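Local structure of sulfurtransferase (Azotobacter vinelandii, 1E0C) at residues G77-P80 and E81-Y84; D210-G213 and R214-L218; P171-R175 and G176-L180. The protein probably transfers the outer sulfur of thiosulfate to cyanide by way of a persulfide on its active-site cysteine, as rhodaneses do. All blocks are in the same frame, centred on the assembly; numbering follows the deposited sequence.

All three contacts are local, each within one continuous piece of chain. Interaction 1 belongs to the first rhodanese-like domain, interactions 2 and 3 to the second, on the other side of the chain's centre; the centres of interactions 2 and 3 lie about 22 Å apart. Interaction 1 is a helix-to-strand turn, partly buried, where a histidine bonds a buried tyrosine and a long, water-bridged arginine–glutamate pair lies nearer the surface. Interaction 2 runs along helix 211-217, pairing an outer row of charges with a buried isoleucine–leucine flank. Interaction 3 is largely surface: a glycine ends helix 171-174, with one tight arginine–glutamate pair and one buried glutamate.

Interaction 1: G77-P80 and E81-Y84; sequences GHRP and EAVY
H78 and Y84 meet through their ring edges, planes 34° apart, and do not stack. A hydrogen bond joins H78 ND1 and Y84 OH, 2.7 Å, lying near the plane of both rings; either atom could be the donor. With CG anti to the backbone N (chi1 -174°), H78 carries its imidazole to the tyrosine hydroxyl.

The backbone makes a type I beta turn from R79 to A82, closed by A82 N donating to R79 O at 3.1 Å. A water spans the turn, donating to P80 O and A82 O.

Charge is held more loosely. R79 NE and E81 OE2 are 3.8 Å apart, a long salt bridge with the guanidinium of R79 and the carboxylate of E81 almost perpendicular, and a second water fills in, accepting from R79 NE and donating to E81 OE2. R79 NH1 turns back to G77 O at 2.8 Å, while NH2 reaches P23 O.

G77, with positive phi, is the C-prime residue of the Schellman motif ending helix 66-76. The turn then feeds strand 83-87, between strands 25-29 and 110-113 of the parallel sheet, where Y84 packs on F98 and L102 of helix 93-104.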
loop_
_atom_site.group_PDB
_atom_site.type_symbol
_atom_site.label_atom_id
_atom_site.label_comp_id
_atom_site.label_asym_id
_atom_site.label_seq_id
_atom_site.Cartn_x
_atom_site.Cartn_y
_atom_site.Cartn_z
ATOM N N GLY A 77 -6.871 -15.338 9.068
ATOM C CA GLY A 77 -8.120 -15.406 9.807
ATOM C C GLY A 77 -9.199 -14.495 9.255
ATOM O O GLY A 77 -10.117 -14.110 9.982
ATOM N N HIS A 78 -9.119 -14.151 7.972
ATOM C CA HIS A 78 -10.137 -13.298 7.360
ATOM C C HIS A 78 -11.540 -13.799 7.679
ATOM O O HIS A 78 -11.860 -14.980 7.506
ATOM C CB HIS A 78 -9.917 -13.219 5.843
ATOM C CG HIS A 78 -10.834 -12.239 5.172
ATOM N ND1 HIS A 78 -10.794 -10.881 5.422
ATOM C CD2 HIS A 78 -11.818 -12.428 4.262
ATOM C CE1 HIS A 78 -11.717 -10.279 4.696
ATOM N NE2 HIS A 78 -12.346 -11.190 3.976
ATOM N N ARG A 79 -12.387 -12.894 8.137
ATOM C CA ARG A 79 -13.733 -13.172 8.615
ATOM C C ARG A 79 -14.564 -11.892 8.635
ATOM O O ARG A 79 -14.021 -10.784 8.577
ATOM C CB ARG A 79 -13.648 -13.775 10.026
ATOM C CG ARG A 79 -12.909 -12.914 11.038
ATOM C CD ARG A 79 -12.665 -13.636 12.349
ATOM N NE ARG A 79 -11.993 -12.843 13.372
ATOM C CZ ARG A 79 -10.682 -12.717 13.519
ATOM N NH1 ARG A 79 -9.851 -13.280 12.646
ATOM N NH2 ARG A 79 -10.164 -12.001 14.512
ATOM N N PRO A 80 -15.882 -12.006 8.699
ATOM C CA PRO A 80 -16.775 -10.873 8.557
ATOM C C PRO A 80 -16.524 -9.701 9.478
ATOM O O PRO A 80 -16.648 -8.542 9.055
ATOM C CB PRO A 80 -18.166 -11.466 8.782
ATOM C CG PRO A 80 -18.031 -12.907 8.435
ATOM C CD PRO A 80 -16.614 -13.298 8.754
ATOM N N GLU A 81 -16.197 -9.948 10.738
ATOM C CA GLU A 81 -16.026 -8.871 11.715
ATOM C C GLU A 81 -14.607 -8.331 11.784
ATOM O O GLU A 81 -14.311 -7.439 12.586
ATOM C CB GLU A 81 -16.396 -9.444 13.102
ATOM C CG GLU A 81 -15.440 -10.527 13.569
ATOM C CD GLU A 81 -15.867 -11.937 13.233
ATOM O OE1 GLU A 81 -16.355 -12.202 12.114
ATOM O OE2 GLU A 81 -15.692 -12.823 14.101
ATOM N N ALA A 82 -13.690 -8.883 10.997
ATOM C CA ALA A 82 -12.286 -8.527 11.081
ATOM C C ALA A 82 -12.052 -7.025 10.879
ATOM O O ALA A 82 -12.665 -6.413 10.009
ATOM C CB ALA A 82 -11.476 -9.259 10.009
ATOM N N VAL A 83 -11.067 -6.528 11.607
ATOM C CA VAL A 83 -10.533 -5.187 11.403
ATOM C C VAL A 83 -9.012 -5.323 11.280
ATOM O O VAL A 83 -8.357 -5.817 12.196
ATOM C CB VAL A 83 -10.849 -4.196 12.530
ATOM C CG1 VAL A 83 -10.249 -2.829 12.174
ATOM C CG2 VAL A 83 -12.352 -4.043 12.738
ATOM N N TYR A 84 -8.486 -4.986 10.104
ATOM C CA TYR A 84 -7.062 -5.127 9.871
ATOM C C TYR A 84 -6.330 -3.858 10.325
ATOM O O TYR A 84 -6.832 -2.752 10.136
ATOM C CB TYR A 84 -6.747 -5.338 8.385
ATOM C CG TYR A 84 -7.161 -6.704 7.875
ATOM C CD1 TYR A 84 -8.482 -6.967 7.583
ATOM C CD2 TYR A 84 -6.208 -7.707 7.694
ATOM C CE1 TYR A 84 -8.884 -8.209 7.103
ATOM C CE2 TYR A 84 -6.600 -8.947 7.213
ATOM C CZ TYR A 84 -7.924 -9.196 6.954
ATOM O OH TYR A 84 -8.312 -10.428 6.472
HETATM O O HOH W 1 -13.518 -11.787 15.662
HETATM O O HOH W 2 -15.148 -6.181 9.392
#

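Interaction 2: D210-G213 and R214-L218; sequences DIAG and RLEEL
R214 lies between D210 and E217 on one side of the helix, its guanidinium joined to both carboxylates. Bends at chi2 and chi3 fold the arginine back on itself, and the flat end group settles with one face over the backbone at G213 C.

Toward the start of the helix, NH1 of R214 gives a 2.9 Å bond to OD2 of D210. The oxygen lies in the guanidinium plane but is approached on its anti side, and the two flat groups are turned 45° from each other. The two side chains run nearly perpendicular, and OD2 of D210 also lies near the CG methylene of R214.

One turn on, R214 takes E217 side-on with two nitrogens. NE donates to OE1 of E217 at 2.9 Å in a nearly straight bond (173°), and NH2 donates to OE2 of E217 at 2.8 Å. Both oxygens are met from above the carboxylate plane, hence a two-pronged grip that is not coplanar.

On the buried flank, I211 and L215 cross at a slant, CG1 of I211 lying 4.1 Å from CG of L215; both also touch I242 of helix 235-245. Beneath the side chains, L215 N donates to I211 O at 2.9 Å and E216 N to A212 O at 2.9 Å.

This is an amphipathic helix, its more exposed side carrying a three-residue salt-bridge network of i to i+4 (D210–R214) and i to i+3 (R214–E217) pairs. D210 stands at the N-cap without a capping bond from its side chain; its OD1 instead forms a salt bridge with R208. Three bonds from separate nitrogens should fix the rotation of the R214 guanidinium, and R214, with R208 as second partner of D210, probably favours the ionised form of both acids.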
loop_
_atom_site.group_PDB
_atom_site.type_symbol
_atom_site.label_atom_id
_atom_site.label_comp_id
_atom_site.label_asym_id
_atom_site.label_seq_id
_atom_site.Cartn_x
_atom_site.Cartn_y
_atom_site.Cartn_z
ATOM N N ASP A 210 2.026 17.729 6.600
ATOM C CA ASP A 210 1.716 18.729 5.581
ATOM C C ASP A 210 1.465 18.081 4.228
ATOM O O ASP A 210 1.481 18.751 3.196
ATOM C CB ASP A 210 2.885 19.719 5.446
ATOM C CG ASP A 210 4.177 19.093 4.971
ATOM O OD1 ASP A 210 4.529 17.958 5.391
ATOM O OD2 ASP A 210 4.893 19.736 4.159
ATOM N N ILE A 211 1.194 16.777 4.225
ATOM C CA ILE A 211 1.059 16.041 2.970
ATOM C C ILE A 211 0.008 16.609 2.038
ATOM O O ILE A 211 0.234 16.663 0.823
ATOM C CB ILE A 211 0.783 14.554 3.267
ATOM C CG1 ILE A 211 0.816 13.717 1.982
ATOM C CG2 ILE A 211 -0.540 14.374 3.991
ATOM C CD1 ILE A 211 2.208 13.651 1.366
ATOM N N ALA A 212 -1.158 17.011 2.541
ATOM C CA ALA A 212 -2.213 17.505 1.660
ATOM C C ALA A 212 -1.749 18.678 0.805
ATOM O O ALA A 212 -1.949 18.675 -0.415
ATOM C CB ALA A 212 -3.468 17.847 2.433
ATOM N N GLY A 213 -1.164 19.687 1.435
ATOM C CA GLY A 213 -0.645 20.848 0.714
ATOM C C GLY A 213 0.366 20.461 -0.352
ATOM O O GLY A 213 0.423 21.047 -1.439
ATOM N N ARG A 214 1.227 19.490 -0.036
ATOM C CA ARG A 214 2.257 19.072 -0.985
ATOM C C ARG A 214 1.647 18.366 -2.187
ATOM O O ARG A 214 2.077 18.526 -3.332
ATOM C CB ARG A 214 3.284 18.190 -0.268
ATOM C CG ARG A 214 3.896 18.794 0.983
ATOM C CD ARG A 214 4.819 19.967 0.690
ATOM N NE ARG A 214 4.072 21.186 0.361
ATOM C CZ ARG A 214 3.467 21.957 1.247
ATOM N NH1 ARG A 214 3.535 21.671 2.546
ATOM N NH2 ARG A 214 2.813 23.042 0.845
ATOM N N LEU A 215 0.607 17.563 -1.943
ATOM C CA LEU A 215 -0.066 16.889 -3.046
ATOM C C LEU A 215 -0.810 17.922 -3.904
ATOM O O LEU A 215 -0.764 17.846 -5.124
ATOM C CB LEU A 215 -1.045 15.836 -2.539
ATOM C CG LEU A 215 -0.414 14.672 -1.764
ATOM C CD1 LEU A 215 -1.504 13.671 -1.381
ATOM C CD2 LEU A 215 0.694 14.006 -2.558
ATOM N N GLU A 216 -1.363 18.943 -3.255
ATOM C CA GLU A 216 -2.114 19.961 -3.990
ATOM C C GLU A 216 -1.213 20.794 -4.881
ATOM O O GLU A 216 -1.618 21.156 -5.996
ATOM C CB GLU A 216 -2.918 20.831 -3.026
ATOM C CG GLU A 216 -4.159 20.152 -2.466
ATOM C CD GLU A 216 -4.474 20.548 -1.040
ATOM O OE1 GLU A 216 -3.895 21.539 -0.540
ATOM O OE2 GLU A 216 -5.341 19.890 -0.428
ATOM N N GLU A 217 0.040 20.985 -4.486
ATOM C CA GLU A 217 1.010 21.703 -5.316
ATOM C C GLU A 217 1.252 20.984 -6.637
ATOM O O GLU A 217 1.703 21.560 -7.624
ATOM C CB GLU A 217 2.341 21.825 -4.548
ATOM C CG GLU A 217 2.289 22.963 -3.534
ATOM C CD GLU A 217 3.385 22.916 -2.501
ATOM O OE1 GLU A 217 4.131 21.916 -2.421
ATOM O OE2 GLU A 217 3.510 23.904 -1.736
ATOM N N LEU A 218 1.008 19.676 -6.634
ATOM C CA LEU A 218 1.216 18.864 -7.832
ATOM C C LEU A 218 -0.076 18.581 -8.573
ATOM O O LEU A 218 -0.085 17.816 -9.546
ATOM C CB LEU A 218 1.885 17.549 -7.398
ATOM C CG LEU A 218 3.337 17.703 -6.922
ATOM C CD1 LEU A 218 3.791 16.454 -6.187
ATOM C CD2 LEU A 218 4.247 18.015 -8.100
#

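Interaction 3: P171-R175 and G176-L180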
loop_
_atom_site.group_PDB
_atom_site.type_symbol
_atom_site.label_atom_id
_atom_site.label_comp_id
_atom_site.label_asym_id
_atom_site.label_seq_id
_atom_site.Cartn_x
_atom_site.Cartn_y
_atom_site.Cartn_z
ATOM N N PRO A 171 12.837 10.791 -8.462
ATOM C CA PRO A 171 12.846 11.761 -9.542
ATOM C C PRO A 171 13.739 11.322 -10.690
ATOM O O PRO A 171 13.397 11.534 -11.857
ATOM C CB PRO A 171 13.313 13.059 -8.907
ATOM C CG PRO A 171 13.522 12.808 -7.466
ATOM C CD PRO A 171 13.167 11.383 -7.155
ATOM N N GLN A 172 14.852 10.654 -10.392
ATOM C CA GLN A 172 15.737 10.186 -11.450
ATOM C C GLN A 172 15.042 9.161 -12.339
ATOM O O GLN A 172 15.263 9.155 -13.552
ATOM C CB GLN A 172 17.076 9.700 -10.930
ATOM C CG GLN A 172 17.051 8.599 -9.903
ATOM C CD GLN A 172 17.023 9.066 -8.466
ATOM O OE1 GLN A 172 16.395 10.061 -8.101
ATOM N NE2 GLN A 172 17.698 8.309 -7.601
ATOM N N GLU A 173 14.153 8.354 -11.768
ATOM C CA GLU A 173 13.383 7.412 -12.592
ATOM C C GLU A 173 12.323 8.173 -13.387
ATOM O O GLU A 173 12.129 7.948 -14.577
ATOM C CB GLU A 173 12.676 6.382 -11.712
ATOM C CG GLU A 173 13.625 5.327 -11.129
ATOM C CD GLU A 173 12.903 4.607 -9.994
ATOM O OE1 GLU A 173 12.964 5.126 -8.862
ATOM O OE2 GLU A 173 12.203 3.611 -10.275
ATOM N N TYR A 174 11.647 9.106 -12.712
ATOM C CA TYR A 174 10.624 9.920 -13.361
ATOM C C TYR A 174 11.170 10.673 -14.570
ATOM O O TYR A 174 10.516 10.709 -15.620
ATOM C CB TYR A 174 10.024 10.899 -12.350
ATOM C CG TYR A 174 9.026 11.886 -12.910
ATOM C CD1 TYR A 174 7.684 11.565 -13.045
ATOM C CD2 TYR A 174 9.445 13.166 -13.274
ATOM C CE1 TYR A 174 6.761 12.489 -13.512
ATOM C CE2 TYR A 174 8.532 14.091 -13.735
ATOM C CZ TYR A 174 7.207 13.761 -13.844
ATOM O OH TYR A 174 6.311 14.672 -14.346
ATOM N N ARG A 175 12.391 11.195 -14.481
ATOM C CA ARG A 175 12.955 11.956 -15.599
ATOM C C ARG A 175 13.689 11.088 -16.603
ATOM O O ARG A 175 14.334 11.591 -17.531
ATOM C CB ARG A 175 13.905 13.044 -15.066
ATOM C CG ARG A 175 13.164 14.155 -14.318
ATOM C CD ARG A 175 14.132 15.309 -14.030
ATOM N NE ARG A 175 15.279 14.858 -13.250
ATOM C CZ ARG A 175 15.373 14.908 -11.926
ATOM N NH1 ARG A 175 14.398 15.424 -11.194
ATOM N NH2 ARG A 175 16.449 14.415 -11.317
ATOM N N GLY A 176 13.692 9.774 -16.386
ATOM C CA GLY A 176 14.366 8.851 -17.287
ATOM C C GLY A 176 15.879 8.902 -17.194
ATOM O O GLY A 176 16.568 8.481 -18.129
ATOM N N GLU A 177 16.423 9.334 -16.064
ATOM C CA GLU A 177 17.858 9.308 -15.820
ATOM C C GLU A 177 18.291 7.943 -15.287
ATOM O O GLU A 177 19.393 7.475 -15.571
ATOM C CB GLU A 177 18.230 10.400 -14.801
ATOM C CG GLU A 177 18.028 11.791 -15.400
ATOM C CD GLU A 177 17.855 12.864 -14.341
ATOM O OE1 GLU A 177 18.039 12.579 -13.145
ATOM O OE2 GLU A 177 17.509 14.001 -14.717
ATOM N N LYS A 178 17.405 7.336 -14.515
ATOM C CA LYS A 178 17.628 5.998 -13.953
ATOM C C LYS A 178 16.587 5.072 -14.593
ATOM O O LYS A 178 15.394 5.298 -14.417
ATOM C CB LYS A 178 17.472 6.022 -12.438
ATOM C CG LYS A 178 17.473 4.645 -11.783
ATOM C CD LYS A 178 17.472 4.771 -10.266
ATOM C CE LYS A 178 17.812 3.448 -9.600
ATOM N NZ LYS A 178 17.100 3.282 -8.303
ATOM N N VAL A 179 17.035 4.231 -15.517
ATOM C CA VAL A 179 16.124 3.492 -16.390
ATOM C C VAL A 179 16.093 2.009 -16.057
ATOM O O VAL A 179 17.095 1.314 -16.189
ATOM C CB VAL A 179 16.559 3.693 -17.858
ATOM C CG1 VAL A 179 15.525 3.126 -18.812
ATOM C CG2 VAL A 179 16.767 5.185 -18.121
ATOM N N LEU A 180 14.926 1.536 -15.640
ATOM C CA LEU A 180 14.740 0.183 -15.139
ATOM C C LEU A 180 13.775 -0.609 -16.014
ATOM O O LEU A 180 13.061 -1.503 -15.562
ATOM C CB LEU A 180 14.184 0.267 -13.708
ATOM C CG LEU A 180 15.093 0.965 -12.694
ATOM C CD1 LEU A 180 14.468 0.929 -11.303
ATOM C CD2 LEU A 180 16.475 0.327 -12.673
HETATM O O HOH W 3 12.574 5.921 -16.181
#
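R175 and E177 clasp each other across the end of the helix. NE of R175 donates to OE2 of E177 at 2.8 Å, almost straight (173°), and NH2 donates to OE1 of E177 at 3.0 Å. The guanidinium and carboxylate planes are 49° apart: OE2 is met from above the carboxylate plane, OE1 on its syn side. Beside this pair, K178 runs alongside Q172, with K178 CB 3.6 Å from Q172 CG, and alongside E173, whose CG packs on CG of K178.

The backbone sets these side chains in place. G176, with positive phi, leaves helical angles at the end of helix 171-174 in a Schellman motif, whose two bonds back into the last turn run from E177 N to Q172 O at 2.8 Å and from G176 N to E173 O at 3.0 Å. Q172 O also accepts from K178 N at 3.0 Å. CA of E173 adds a CA-H...O contact to K178 O. Further out, P171 O sits over one face of the R175 guanidinium.

Helix 171-174 follows strand 163-167 and leads through this loop to strand 191-192. Y174 packs on N192 of that strand and stacks on H186, OE1 of E173 bonds S170 and forms a salt bridge with R235 at the start of helix 235-245, and L180 touches Q231.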